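Local coordinates for putative lipoprotein (Clostridium perfringens ATCC 13124, PDB 4R7R) that is of unknown function but, as a putative lipoprotein, is probably anchored at the cell surface and may bind lipid, at residues R26-D29 against S34-I37; I72-N77 against Y81-Y86; L90-P95 against V100-L105. All coordinates share one frame; numbering follows the deposited sequence.

Followed from the N terminus, the chain forms three antiparallel hairpins in series, none nested in or crossing another. Interaction 1 closes the loop between strands 24-29 and 35-37 at one margin of the sheet. After helix 45-52 and the short strand 58-59, interaction 2 pairs strands 70-75 and 80-85 near the centre, and interaction 3 then pairs 90-95 with 103-106. Interactions 1 and 2 join where strand 24-29 lies against strand 70-75, with an Arg26–Asp75 salt bridge. Strands 80-85 and 90-95 are likewise neighbours, linking interaction 2 to interaction 3. Interactions 1 and 3, with centres about 19 Å apart, do not touch.

Interaction 1 of 3, residues R26-D29 against S34-I37; sequences RLLD and SEVI
A two-stranded antiparallel hairpin at one margin of the sheet sets Arg26-Asp29 against Ser34-Ile37, with Leu27 opposite Val36 as its hydrogen-bonded pair. Leu27 N donates a hydrogen bond to Val36 O at 2.9 Å, and Val36 N donates one back to Leu27 O at 2.8 Å. Toward the turn, Asp29 N reaches Ser34 O at 2.9 Å.

The two faces differ in character. On one, Arg26 forms a salt bridge diagonally with Glu35: NH1 points its N-H almost straight at OE1, 3.1 Å away (174° at the hydrogen). The oxygen lies at the guanidinium edge, practically in its plane, whereas the carboxylate plane is turned 58° from that plane. The glutamate arrives as an extended arm, CG anti to the backbone N (chi1 -158°), while the arginine bends at chi3 to bring its NH1 round. Its NH2 forms another salt bridge with Asp75 on the next strand, so two carboxylates share one guanidinium. On the same face, Ile37 CD1 packs against Arg26 CG at 3.5 Å, the methyl meeting the aliphatic part of the arginine. Leu28 CD1 lies 3.5 Å from Ser34 O.

On the other face, Leu27 CB meets Val36 CG2 at 3.5 Å, and both residues touch Val123 and Phe124 of helix 116-125. Beside the turn, Asp29 OD1 accepts a hydrogen bond from Asn31 N. With a salt-bridge network of Arg26, Glu35 and Asp75 on one side and helix 116-125 packed on the Leu27 and Val36 side, this is an antiparallel edge hairpin of an alpha-beta fold.

Interaction 2 of 3, residues I72-N77 against Y81-Y86; sequences IFIDLN and YVIDIY
Ile83 O receives the N-H of Ile72 at 2.8 Å, in the carbonyl plane and almost straight (173° at the hydrogen). The return bond, from Ile83 N to Ile72 O, is 2.9 Å long, making Ile72 and Ile83 a closed hydrogen-bonded pair. Two residues nearer the turn, Ile74 and Tyr81 repeat the pattern through Ile74 N to Tyr81 O and Tyr81 N to Ile74 O. Between these pairs, Phe73 and Val82 form a non-hydrogen-bonded pair, and Val82 CA sends a CA-H...O contact to Ile72 O at 3.3 Å.

The face carrying Ile72, Ile74, Tyr81 and Ile83 is strongly apolar. Ile74 extends its CG1 branch, with chi2 169°, across the strand pair to place CD1 3.6 Å from Ile83 CD1. Ile72 and Ile83 meet closer to the backbone, CB to CB at 4.0 Å, while Ile72 CD1 reaches on to Ile85 CD1, also at 4.0 Å. The methyl ends thus meet on the diagonals, while the direct pair touches at CB. Past the end of strand 70-75, Leu76 CD1 approaches Tyr81 CD1 obliquely, though Leu76 is poorly ordered and this contact is less certain. On the other face, Phe73 and Val82 run side by side in the same direction, Val82 CG2 lying 3.8 Å from Phe73 CE1.

Helices 9-17 and 116-125 pack over the isoleucine-rich face: Leu76 and Tyr81 touch Leu14 of the first, and Ile72 and Ile85 touch Leu116 of the second. In the sheet, this hairpin lies between strands 24-29 and 90-95; Phe73 bonds through its backbone to Arg26, and Val82 to Tyr94.

Interaction 3 of 3, residues L90-P95 against V100-L105; sequences LITLYP and VRKDYL
Backbone hydrogen bonds join Leu90-Pro95 to Val100-Leu105 in two closed pairs, Ile91 with Leu105 and Leu93 with Asp103. The first uses Ile91 N to Leu105 O at 3.0 Å and Leu105 N to Ile91 O at 3.2 Å. In the second, Asp103 N bonds to Leu93 O, while the Leu93 N-H meets Asp103 O at a more bent 140°. Thr92 CA also approaches Asp103 O at 3.1 Å as a CA-H...O contact.

CH-pi contacts fall on the face carrying Thr92 and Tyr104. Thr92 CG2 rests over a face of the Tyr104 ring, 4.1 Å from its centroid. Farther toward the turn, the extended Lys102 chain runs alongside Tyr94; its CE lies over one ring face toward the rim, 4.2 Å from the centroid. Tyr94 CG sits between its backbone N and carbonyl carbon (chi1 55°), turning the ring alongside the lysine. This beta hairpin links strand 80-85 to the short outer strand 58-59 through strands 90-95 and 103-106.

Apolar contacts occupy the other face, where Leu105 CD1 meets Ile91 CG1 at 3.9 Å and also packs near Leu93 CB.

Polar side-chain links include a water bridge: the water accepts from Lys102 NZ at 2.7 Å and bonds to Thr92 OG1. Arg101 grips Asp103 OD1 end-on with NH1 and NH2, the NH2 bond being 2.7 Å. Asp103 OD2 bonds to Thr11 of helix 9-17, and Tyr94 OH to Asp84 on strand 80-85.

Interaction 1 of 3, residues R26-D29 against S34-I37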
ATOM      1  N   ARG A  26       5.971   8.589  -1.011  1.00 33.81           N
ATOM      2  CA  ARG A  26       5.231   9.827  -0.975  1.00 35.35           C
ATOM      3  C   ARG A  26       3.832   9.541  -0.512  1.00 34.18           C
ATOM      4  O   ARG A  26       3.199   8.629  -1.019  1.00 33.16           O
ATOM      5  CB  ARG A  26       5.194  10.475  -2.344  1.00 38.81           C
ATOM      6  CG  ARG A  26       6.031  11.698  -2.435  1.00 43.73           C
ATOM      7  CD  ARG A  26       6.104  12.176  -3.869  1.00 47.90           C
ATOM      8  NE  ARG A  26       6.400  11.100  -4.815  1.00 48.14           N
ATOM      9  CZ  ARG A  26       5.581  10.724  -5.792  1.00 48.22           C
ATOM     10  NH1 ARG A  26       4.409  11.335  -5.951  1.00 48.36           N
ATOM     11  NH2 ARG A  26       5.935   9.743  -6.614  1.00 48.49           N
ATOM     12  N   LEU A  27       3.365  10.308   0.464  1.00 34.95           N
ATOM     13  CA  LEU A  27       2.001  10.197   0.949  1.00 35.03           C
ATOM     14  C   LEU A  27       1.156  11.362   0.440  1.00 37.66           C
ATOM     15  O   LEU A  27       1.575  12.522   0.505  1.00 38.64           O
ATOM     16  CB  LEU A  27       1.969  10.168   2.476  1.00 35.69           C
ATOM     17  CG  LEU A  27       2.621   9.003   3.212  1.00 36.32           C
ATOM     18  CD1 LEU A  27       2.256   9.054   4.686  1.00 37.02           C
ATOM     19  CD2 LEU A  27       2.170   7.694   2.606  1.00 35.43           C
ATOM     20  N   LEU A  28      -0.034  11.042  -0.062  1.00 37.27           N
ATOM     21  CA  LEU A  28      -1.004  12.048  -0.471  1.00 37.49           C
ATOM     22  C   LEU A  28      -2.304  11.948   0.348  1.00 37.24           C
ATOM     23  O   LEU A  28      -2.950  10.897   0.363  1.00 36.34           O
ATOM     24  CB  LEU A  28      -1.310  11.903  -1.964  1.00 35.48           C
ATOM     25  CG  LEU A  28      -2.293  12.925  -2.534  1.00 36.30           C
ATOM     26  CD1 LEU A  28      -1.653  14.291  -2.509  1.00 37.16           C
ATOM     27  CD2 LEU A  28      -2.705  12.548  -3.940  1.00 30.09           C
ATOM     28  N   ASP A  29      -2.682  13.040   1.018  1.00 39.14           N
ATOM     29  CA  ASP A  29      -3.965  13.134   1.726  1.00 40.18           C
ATOM     30  C   ASP A  29      -5.089  13.360   0.697  1.00 39.79           C
ATOM     31  O   ASP A  29      -5.082  14.355  -0.023  1.00 40.11           O
ATOM     32  CB  ASP A  29      -3.907  14.271   2.768  1.00 46.11           C
ATOM     33  CG  ASP A  29      -5.111  14.291   3.733  1.00 51.98           C
ATOM     34  OD1 ASP A  29      -6.256  14.073   3.285  1.00 53.13           O
ATOM     35  OD2 ASP A  29      -4.913  14.555   4.949  1.00 55.62           O
ATOM     36  N   SER A  34      -2.817  17.473   0.007  1.00 55.08           N
ATOM     37  CA  SER A  34      -1.482  17.817   0.454  1.00 56.91           C
ATOM     38  C   SER A  34      -0.587  16.577   0.441  1.00 51.36           C
ATOM     39  O   SER A  34      -1.042  15.457   0.705  1.00 51.29           O
ATOM     40  CB  SER A  34      -1.537  18.431   1.851  1.00 58.28           C
ATOM     41  OG  SER A  34      -2.274  17.599   2.732  1.00 57.58           O
ATOM     42  N   GLU A  35       0.690  16.793   0.154  1.00 51.03           N
ATOM     43  CA  GLU A  35       1.648  15.720  -0.076  1.00 49.75           C
ATOM     44  C   GLU A  35       2.805  15.765   0.942  1.00 50.17           C
ATOM     45  O   GLU A  35       3.257  16.853   1.304  1.00 51.40           O
ATOM     46  CB  GLU A  35       2.176  15.841  -1.500  1.00 55.01           C
ATOM     47  CG  GLU A  35       2.756  14.584  -2.091  1.00 57.64           C
ATOM     48  CD  GLU A  35       2.993  14.720  -3.581  1.00 61.59           C
ATOM     49  OE1 GLU A  35       3.490  13.749  -4.197  1.00 61.59           O
ATOM     50  OE2 GLU A  35       2.670  15.797  -4.134  1.00 64.76           O
ATOM     51  N   VAL A  36       3.273  14.607   1.420  1.00 46.69           N
ATOM     52  CA  VAL A  36       4.460  14.572   2.294  1.00 44.63           C
ATOM     53  C   VAL A  36       5.451  13.487   1.907  1.00 40.63           C
ATOM     54  O   VAL A  36       5.073  12.461   1.351  1.00 40.42           O
ATOM     55  CB  VAL A  36       4.113  14.350   3.791  1.00 39.63           C
ATOM     56  CG1 VAL A  36       3.416  15.537   4.362  1.00 40.39           C
ATOM     57  CG2 VAL A  36       3.291  13.087   3.990  1.00 38.67           C
ATOM     58  N   ILE A  37       6.720  13.716   2.219  1.00 38.77           N
ATOM     59  CA  ILE A  37       7.756  12.709   2.016  1.00 37.33           C
ATOM     60  C   ILE A  37       7.946  11.871   3.269  1.00 34.12           C
ATOM     61  O   ILE A  37       8.081  12.415   4.369  1.00 34.79           O
ATOM     62  CB  ILE A  37       9.093  13.351   1.652  1.00 40.17           C
ATOM     63  CG1 ILE A  37       8.917  14.242   0.427  1.00 42.36           C
ATOM     64  CG2 ILE A  37      10.149  12.280   1.384  1.00 38.59           C
ATOM     65  CD1 ILE A  37       8.585  13.437  -0.799  1.00 43.14           C
TER

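Interaction 2 of 3, residues I72-N77 against Y81-Y86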
ATOM      1  N   ILE A  72      -0.379   6.150  -1.241  1.00 26.03           N
ATOM      2  CA  ILE A  72       1.043   5.930  -1.041  1.00 26.73           C
ATOM      3  C   ILE A  72       1.781   5.685  -2.382  1.00 29.89           C
ATOM      4  O   ILE A  72       1.499   4.717  -3.107  1.00 29.72           O
ATOM      5  CB  ILE A  72       1.258   4.738  -0.084  1.00 30.20           C
ATOM      6  CG1 ILE A  72       0.551   5.001   1.260  1.00 32.59           C
ATOM      7  CG2 ILE A  72       2.744   4.450   0.098  1.00 33.30           C
ATOM      8  CD1 ILE A  72       0.762   3.912   2.368  1.00 21.71           C
ATOM      9  N   PHE A  73       2.715   6.572  -2.713  1.00 29.13           N
ATOM     10  CA  PHE A  73       3.531   6.408  -3.917  1.00 29.14           C
ATOM     11  C   PHE A  73       4.879   5.837  -3.554  1.00 31.98           C
ATOM     12  O   PHE A  73       5.692   6.496  -2.899  1.00 33.90           O
ATOM     13  CB  PHE A  73       3.695   7.736  -4.660  1.00 27.65           C
ATOM     14  CG  PHE A  73       2.420   8.227  -5.256  1.00 28.41           C
ATOM     15  CD1 PHE A  73       1.965   7.717  -6.457  1.00 28.72           C
ATOM     16  CD2 PHE A  73       1.638   9.159  -4.586  1.00 28.56           C
ATOM     17  CE1 PHE A  73       0.773   8.147  -7.011  1.00 28.48           C
ATOM     18  CE2 PHE A  73       0.449   9.594  -5.131  1.00 27.82           C
ATOM     19  CZ  PHE A  73       0.011   9.082  -6.350  1.00 28.14           C
ATOM     20  N   ILE A  74       5.100   4.593  -3.957  1.00 32.58           N
ATOM     21  CA  ILE A  74       6.367   3.929  -3.700  1.00 34.99           C
ATOM     22  C   ILE A  74       7.225   4.036  -4.949  1.00 38.77           C
ATOM     23  O   ILE A  74       6.908   3.472  -6.006  1.00 39.19           O
ATOM     24  CB  ILE A  74       6.181   2.466  -3.308  1.00 34.88           C
ATOM     25  CG1 ILE A  74       5.284   2.368  -2.078  1.00 33.50           C
ATOM     26  CG2 ILE A  74       7.524   1.826  -3.021  1.00 34.98           C
ATOM     27  CD1 ILE A  74       4.839   0.958  -1.774  1.00 34.41           C
ATOM     28  N   ASP A  75       8.296   4.806  -4.825  1.00 43.26           N
ATOM     29  CA  ASP A  75       9.159   5.108  -5.947  1.00 49.36           C
ATOM     30  C   ASP A  75      10.416   4.269  -5.825  1.00 52.04           C
ATOM     31  O   ASP A  75      11.286   4.556  -5.006  1.00 53.40           O
ATOM     32  CB  ASP A  75       9.496   6.609  -5.989  1.00 53.29           C
ATOM     33  CG  ASP A  75       8.249   7.503  -5.857  1.00 56.02           C
ATOM     34  OD1 ASP A  75       7.537   7.654  -6.876  1.00 58.15           O
ATOM     35  OD2 ASP A  75       7.976   8.051  -4.749  1.00 54.96           O
ATOM     36  N   LEU A  76      10.487   3.202  -6.610  1.00 57.51           N
ATOM     37  CA  LEU A  76      11.706   2.406  -6.694  1.00 65.41           C
ATOM     38  C   LEU A  76      12.587   3.005  -7.784  1.00 71.32           C
ATOM     39  O   LEU A  76      12.263   4.063  -8.332  1.00 72.58           O
ATOM     40  CB  LEU A  76      11.397   0.936  -6.982  1.00 66.20           C
ATOM     41  CG  LEU A  76      10.390   0.274  -6.036  1.00 64.58           C
ATOM     42  CD1 LEU A  76       9.068   0.022  -6.747  1.00 62.83           C
ATOM     43  CD2 LEU A  76      10.947  -1.014  -5.466  1.00 67.29           C
ATOM     44  N   ASN A  77      13.695   2.340  -8.092  1.00 78.32           N
ATOM     45  CA  ASN A  77      14.622   2.839  -9.102  1.00 84.11           C
ATOM     46  C   ASN A  77      13.925   3.153 -10.436  1.00 83.18           C
ATOM     47  O   ASN A  77      13.859   4.310 -10.853  1.00 83.09           O
ATOM     48  CB  ASN A  77      15.766   1.833  -9.320  1.00 93.14           C
ATOM     49  CG  ASN A  77      17.028   2.185  -8.523  1.00 99.39           C
ATOM     50  OD1 ASN A  77      17.821   3.037  -8.936  1.00103.43           O
ATOM     51  ND2 ASN A  77      17.222   1.518  -7.385  1.00 99.75           N
ATOM     52  N   TYR A  81       5.007   2.079  -7.691  1.00 23.13           N
ATOM     53  CA  TYR A  81       3.793   1.391  -7.306  1.00 22.54           C
ATOM     54  C   TYR A  81       2.914   2.304  -6.453  1.00 25.34           C
ATOM     55  O   TYR A  81       3.377   3.285  -5.858  1.00 27.57           O
ATOM     56  CB  TYR A  81       4.125   0.088  -6.572  1.00 22.36           C
ATOM     57  CG  TYR A  81       4.416  -1.098  -7.498  1.00 24.25           C
ATOM     58  CD1 TYR A  81       5.522  -1.098  -8.339  1.00 26.43           C
ATOM     59  CD2 TYR A  81       3.589  -2.216  -7.510  1.00 24.99           C
ATOM     60  CE1 TYR A  81       5.787  -2.159  -9.173  1.00 29.21           C
ATOM     61  CE2 TYR A  81       3.852  -3.296  -8.338  1.00 27.27           C
ATOM     62  CZ  TYR A  81       4.947  -3.260  -9.172  1.00 30.99           C
ATOM     63  OH  TYR A  81       5.209  -4.331 -10.006  1.00 33.60           O
ATOM     64  N   VAL A  82       1.634   1.971  -6.401  1.00 24.54           N
ATOM     65  CA  VAL A  82       0.671   2.774  -5.689  1.00 24.17           C
ATOM     66  C   VAL A  82      -0.062   1.887  -4.697  1.00 24.48           C
ATOM     67  O   VAL A  82      -0.434   0.761  -5.017  1.00 24.57           O
ATOM     68  CB  VAL A  82      -0.331   3.454  -6.672  1.00 28.50           C
ATOM     69  CG1 VAL A  82      -1.436   4.142  -5.929  1.00 28.83           C
ATOM     70  CG2 VAL A  82       0.396   4.441  -7.576  1.00 29.18           C
ATOM     71  N   ILE A  83      -0.237   2.385  -3.474  1.00 25.33           N
ATOM     72  CA  ILE A  83      -1.134   1.737  -2.528  1.00 23.79           C
ATOM     73  C   ILE A  83      -2.240   2.721  -2.137  1.00 25.58           C
ATOM     74  O   ILE A  83      -1.960   3.815  -1.619  1.00 24.34           O
ATOM     75  CB  ILE A  83      -0.409   1.258  -1.256  1.00 23.01           C
ATOM     76  CG1 ILE A  83       0.839   0.453  -1.607  1.00 22.62           C
ATOM     77  CG2 ILE A  83      -1.354   0.427  -0.382  1.00 23.19           C
ATOM     78  CD1 ILE A  83       1.668   0.071  -0.396  1.00 20.53           C
ATOM     79  N   ASP A  84      -3.491   2.348  -2.394  1.00 24.80           N
ATOM     80  CA  ASP A  84      -4.601   3.190  -1.976  1.00 25.84           C
ATOM     81  C   ASP A  84      -5.068   2.733  -0.591  1.00 26.42           C
ATOM     82  O   ASP A  84      -5.273   1.539  -0.373  1.00 27.87           O
ATOM     83  CB  ASP A  84      -5.747   3.141  -2.995  1.00 27.21           C
ATOM     84  CG  ASP A  84      -5.390   3.819  -4.323  1.00 30.60           C
ATOM     85  OD1 ASP A  84      -4.563   4.762  -4.313  1.00 32.05           O
ATOM     86  OD2 ASP A  84      -5.944   3.422  -5.381  1.00 30.30           O
ATOM     87  N   ILE A  85      -5.219   3.669   0.347  1.00 24.76           N
ATOM     88  CA  ILE A  85      -5.656   3.316   1.698  1.00 25.72           C
ATOM     89  C   ILE A  85      -7.137   3.646   1.947  1.00 27.24           C
ATOM     90  O   ILE A  85      -7.542   4.814   1.888  1.00 29.58           O
ATOM     91  CB  ILE A  85      -4.791   4.041   2.756  1.00 25.46           C
ATOM     92  CG1 ILE A  85      -3.297   3.839   2.462  1.00 23.64           C
ATOM     93  CG2 ILE A  85      -5.161   3.586   4.156  1.00 25.20           C
ATOM     94  CD1 ILE A  85      -2.913   2.389   2.351  1.00 23.94           C
ATOM     95  N   TYR A  86      -7.943   2.623   2.225  1.00 26.95           N
ATOM     96  CA  TYR A  86      -9.357   2.824   2.573  1.00 28.26           C
ATOM     97  C   TYR A  86      -9.640   2.545   4.050  1.00 32.72           C
ATOM     98  O   TYR A  86      -8.720   2.327   4.851  1.00 33.91           O
ATOM     99  CB  TYR A  86     -10.254   1.931   1.716  1.00 27.70           C
ATOM    100  CG  TYR A  86     -10.087   2.187   0.245  1.00 26.73           C
ATOM    101  CD1 TYR A  86     -10.919   3.078  -0.427  1.00 25.37           C
ATOM    102  CD2 TYR A  86      -9.073   1.567  -0.461  1.00 26.56           C
ATOM    103  CE1 TYR A  86     -10.760   3.327  -1.765  1.00 25.64           C
ATOM    104  CE2 TYR A  86      -8.903   1.805  -1.799  1.00 27.32           C
ATOM    105  CZ  TYR A  86      -9.748   2.686  -2.450  1.00 26.53           C
ATOM    106  OH  TYR A  86      -9.552   2.912  -3.788  1.00 25.01           O
TER

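Interaction 3 of 3, residues L90-P95 against V100-L105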
ATOM      1  N   LEU A  90      -8.701  -2.039   4.630  1.00 27.67           N
ATOM      2  CA  LEU A  90      -8.697  -2.405   3.216  1.00 26.45           C
ATOM      3  C   LEU A  90      -7.721  -1.521   2.433  1.00 23.37           C
ATOM      4  O   LEU A  90      -7.703  -0.302   2.600  1.00 22.68           O
ATOM      5  CB  LEU A  90     -10.116  -2.277   2.639  1.00 29.62           C
ATOM      6  CG  LEU A  90     -10.376  -2.422   1.127  1.00 32.00           C
ATOM      7  CD1 LEU A  90     -10.079  -3.847   0.620  1.00 33.65           C
ATOM      8  CD2 LEU A  90     -11.804  -1.997   0.761  1.00 32.30           C
ATOM      9  N   ILE A  91      -6.904  -2.130   1.580  1.00 21.92           N
ATOM     10  CA  ILE A  91      -6.010  -1.373   0.710  1.00 21.74           C
ATOM     11  C   ILE A  91      -6.023  -1.991  -0.689  1.00 20.36           C
ATOM     12  O   ILE A  91      -6.456  -3.131  -0.862  1.00 22.31           O
ATOM     13  CB  ILE A  91      -4.555  -1.349   1.237  1.00 19.05           C
ATOM     14  CG1 ILE A  91      -3.893  -2.706   1.034  1.00 21.32           C
ATOM     15  CG2 ILE A  91      -4.479  -0.955   2.713  1.00 17.28           C
ATOM     16  CD1 ILE A  91      -2.406  -2.668   1.244  1.00 22.29           C
ATOM     17  N   THR A  92      -5.577  -1.230  -1.687  1.00 20.00           N
ATOM     18  CA  THR A  92      -5.336  -1.775  -3.016  1.00 20.53           C
ATOM     19  C   THR A  92      -3.904  -1.438  -3.395  1.00 22.11           C
ATOM     20  O   THR A  92      -3.319  -0.491  -2.860  1.00 23.60           O
ATOM     21  CB  THR A  92      -6.293  -1.227  -4.099  1.00 19.89           C
ATOM     22  OG1 THR A  92      -6.098   0.186  -4.261  1.00 17.44           O
ATOM     23  CG2 THR A  92      -7.753  -1.539  -3.759  1.00 21.09           C
ATOM     24  N   LEU A  93      -3.350  -2.209  -4.323  1.00 22.02           N
ATOM     25  CA  LEU A  93      -1.937  -2.136  -4.644  1.00 23.58           C
ATOM     26  C   LEU A  93      -1.760  -2.468  -6.124  1.00 25.36           C
ATOM     27  O   LEU A  93      -2.275  -3.498  -6.615  1.00 26.15           O
ATOM     28  CB  LEU A  93      -1.138  -3.104  -3.754  1.00 24.56           C
ATOM     29  CG  LEU A  93       0.393  -2.984  -3.673  1.00 22.86           C
ATOM     30  CD1 LEU A  93       0.904  -3.695  -2.422  1.00 21.88           C
ATOM     31  CD2 LEU A  93       1.081  -3.549  -4.917  1.00 22.27           C
ATOM     32  N   TYR A  94      -1.031  -1.604  -6.834  1.00 24.69           N
ATOM     33  CA  TYR A  94      -0.896  -1.751  -8.275  1.00 25.45           C
ATOM     34  C   TYR A  94       0.241  -0.885  -8.815  1.00 26.05           C
ATOM     35  O   TYR A  94       0.639   0.092  -8.162  1.00 23.79           O
ATOM     36  CB  TYR A  94      -2.223  -1.407  -8.962  1.00 24.51           C
ATOM     37  CG  TYR A  94      -2.797  -0.046  -8.627  1.00 23.23           C
ATOM     38  CD1 TYR A  94      -2.575   1.041  -9.461  1.00 22.65           C
ATOM     39  CD2 TYR A  94      -3.582   0.148  -7.486  1.00 22.15           C
ATOM     40  CE1 TYR A  94      -3.103   2.296  -9.169  1.00 23.28           C
ATOM     41  CE2 TYR A  94      -4.118   1.383  -7.188  1.00 21.74           C
ATOM     42  CZ  TYR A  94      -3.880   2.460  -8.031  1.00 24.26           C
ATOM     43  OH  TYR A  94      -4.415   3.703  -7.748  1.00 25.00           O
ATOM     44  N   PRO A  95       0.789  -1.256  -9.994  1.00 24.96           N
ATOM     45  CA  PRO A  95       1.820  -0.395 -10.576  1.00 24.83           C
ATOM     46  C   PRO A  95       1.175   0.907 -11.010  1.00 24.73           C
ATOM     47  O   PRO A  95      -0.020   0.918 -11.358  1.00 23.79           O
ATOM     48  CB  PRO A  95       2.357  -1.209 -11.769  1.00 26.38           C
ATOM     49  CG  PRO A  95       1.313  -2.226 -12.067  1.00 25.44           C
ATOM     50  CD  PRO A  95       0.515  -2.453 -10.810  1.00 24.54           C
ATOM     51  N   VAL A 100      -5.669  -1.736 -14.308  1.00 31.37           N
ATOM     52  CA  VAL A 100      -6.799  -2.495 -14.831  1.00 31.90           C
ATOM     53  C   VAL A 100      -7.204  -3.563 -13.828  1.00 30.35           C
ATOM     54  O   VAL A 100      -8.385  -3.895 -13.709  1.00 30.58           O
ATOM     55  CB  VAL A 100      -6.502  -3.160 -16.208  1.00 29.92           C
ATOM     56  CG1 VAL A 100      -6.329  -2.096 -17.270  1.00 30.72           C
ATOM     57  CG2 VAL A 100      -5.288  -4.092 -16.147  1.00 28.07           C
ATOM     58  N   ARG A 101      -6.228  -4.092 -13.098  1.00 28.50           N
ATOM     59  CA  ARG A 101      -6.515  -5.093 -12.083  1.00 28.47           C
ATOM     60  C   ARG A 101      -5.609  -4.905 -10.879  1.00 29.08           C
ATOM     61  O   ARG A 101      -4.432  -5.275 -10.888  1.00 29.61           O
ATOM     62  CB  ARG A 101      -6.361  -6.500 -12.645  1.00 28.41           C
ATOM     63  CG  ARG A 101      -6.499  -7.580 -11.599  1.00 28.89           C
ATOM     64  CD  ARG A 101      -5.350  -8.567 -11.736  1.00 30.21           C
ATOM     65  NE  ARG A 101      -5.179  -9.439 -10.574  1.00 29.51           N
ATOM     66  CZ  ARG A 101      -4.456  -9.119  -9.510  1.00 28.37           C
ATOM     67  NH1 ARG A 101      -4.336  -9.986  -8.502  1.00 29.86           N
ATOM     68  NH2 ARG A 101      -3.851  -7.933  -9.456  1.00 24.87           N
ATOM     69  N   LYS A 102      -6.170  -4.307  -9.842  1.00 28.08           N
ATOM     70  CA  LYS A 102      -5.430  -4.053  -8.626  1.00 27.28           C
ATOM     71  C   LYS A 102      -5.416  -5.299  -7.760  1.00 27.47           C
ATOM     72  O   LYS A 102      -6.317  -6.125  -7.863  1.00 30.46           O
ATOM     73  CB  LYS A 102      -6.055  -2.885  -7.860  1.00 26.81           C
ATOM     74  CG  LYS A 102      -6.351  -1.683  -8.726  1.00 26.88           C
ATOM     75  CD  LYS A 102      -7.303  -0.727  -8.040  1.00 26.98           C
ATOM     76  CE  LYS A 102      -7.411   0.549  -8.857  1.00 29.28           C
ATOM     77  NZ  LYS A 102      -8.417   1.506  -8.332  1.00 29.40           N
ATOM     78  N   ASP A 103      -4.380  -5.441  -6.938  1.00 26.00           N
ATOM     79  CA  ASP A 103      -4.393  -6.350  -5.792  1.00 26.54           C
ATOM     80  C   ASP A 103      -5.318  -5.798  -4.689  1.00 25.44           C
ATOM     81  O   ASP A 103      -5.339  -4.587  -4.430  1.00 24.50           O
ATOM     82  CB  ASP A 103      -2.979  -6.528  -5.219  1.00 28.10           C
ATOM     83  CG  ASP A 103      -2.158  -7.612  -5.928  1.00 33.05           C
ATOM     84  OD1 ASP A 103      -2.440  -7.998  -7.100  1.00 35.83           O
ATOM     85  OD2 ASP A 103      -1.190  -8.073  -5.281  1.00 34.04           O
ATOM     86  N   TYR A 104      -6.069  -6.672  -4.031  1.00 25.07           N
ATOM     87  CA  TYR A 104      -6.909  -6.252  -2.911  1.00 25.64           C
ATOM     88  C   TYR A 104      -6.472  -7.002  -1.674  1.00 26.80           C
ATOM     89  O   TYR A 104      -6.383  -8.243  -1.688  1.00 31.05           O
ATOM     90  CB  TYR A 104      -8.403  -6.505  -3.192  1.00 28.66           C
ATOM     91  CG  TYR A 104      -8.981  -5.653  -4.306  1.00 31.99           C
ATOM     92  CD1 TYR A 104      -9.852  -4.592  -4.024  1.00 32.96           C
ATOM     93  CD2 TYR A 104      -8.653  -5.905  -5.646  1.00 33.63           C
ATOM     94  CE1 TYR A 104     -10.388  -3.803  -5.054  1.00 34.09           C
ATOM     95  CE2 TYR A 104      -9.168  -5.119  -6.680  1.00 34.52           C
ATOM     96  CZ  TYR A 104     -10.036  -4.073  -6.383  1.00 35.08           C
ATOM     97  OH  TYR A 104     -10.542  -3.303  -7.413  1.00 34.16           O
ATOM     98  N   LEU A 105      -6.210  -6.265  -0.601  1.00 24.53           N
ATOM     99  CA  LEU A 105      -5.801  -6.886   0.644  1.00 25.83           C
ATOM    100  C   LEU A 105      -6.630  -6.352   1.803  1.00 30.00           C
ATOM    101  O   LEU A 105      -6.940  -5.162   1.844  1.00 30.75           O
ATOM    102  CB  LEU A 105      -4.316  -6.642   0.924  1.00 22.25           C
ATOM    103  CG  LEU A 105      -3.241  -6.888  -0.141  1.00 20.97           C
ATOM    104  CD1 LEU A 105      -3.187  -5.798  -1.183  1.00 18.81           C
ATOM    105  CD2 LEU A 105      -1.882  -6.988   0.533  1.00 21.26           C
TER
HETATM  106  O   HOH W   1      -7.872   1.978  -5.728  1.00 27.50           O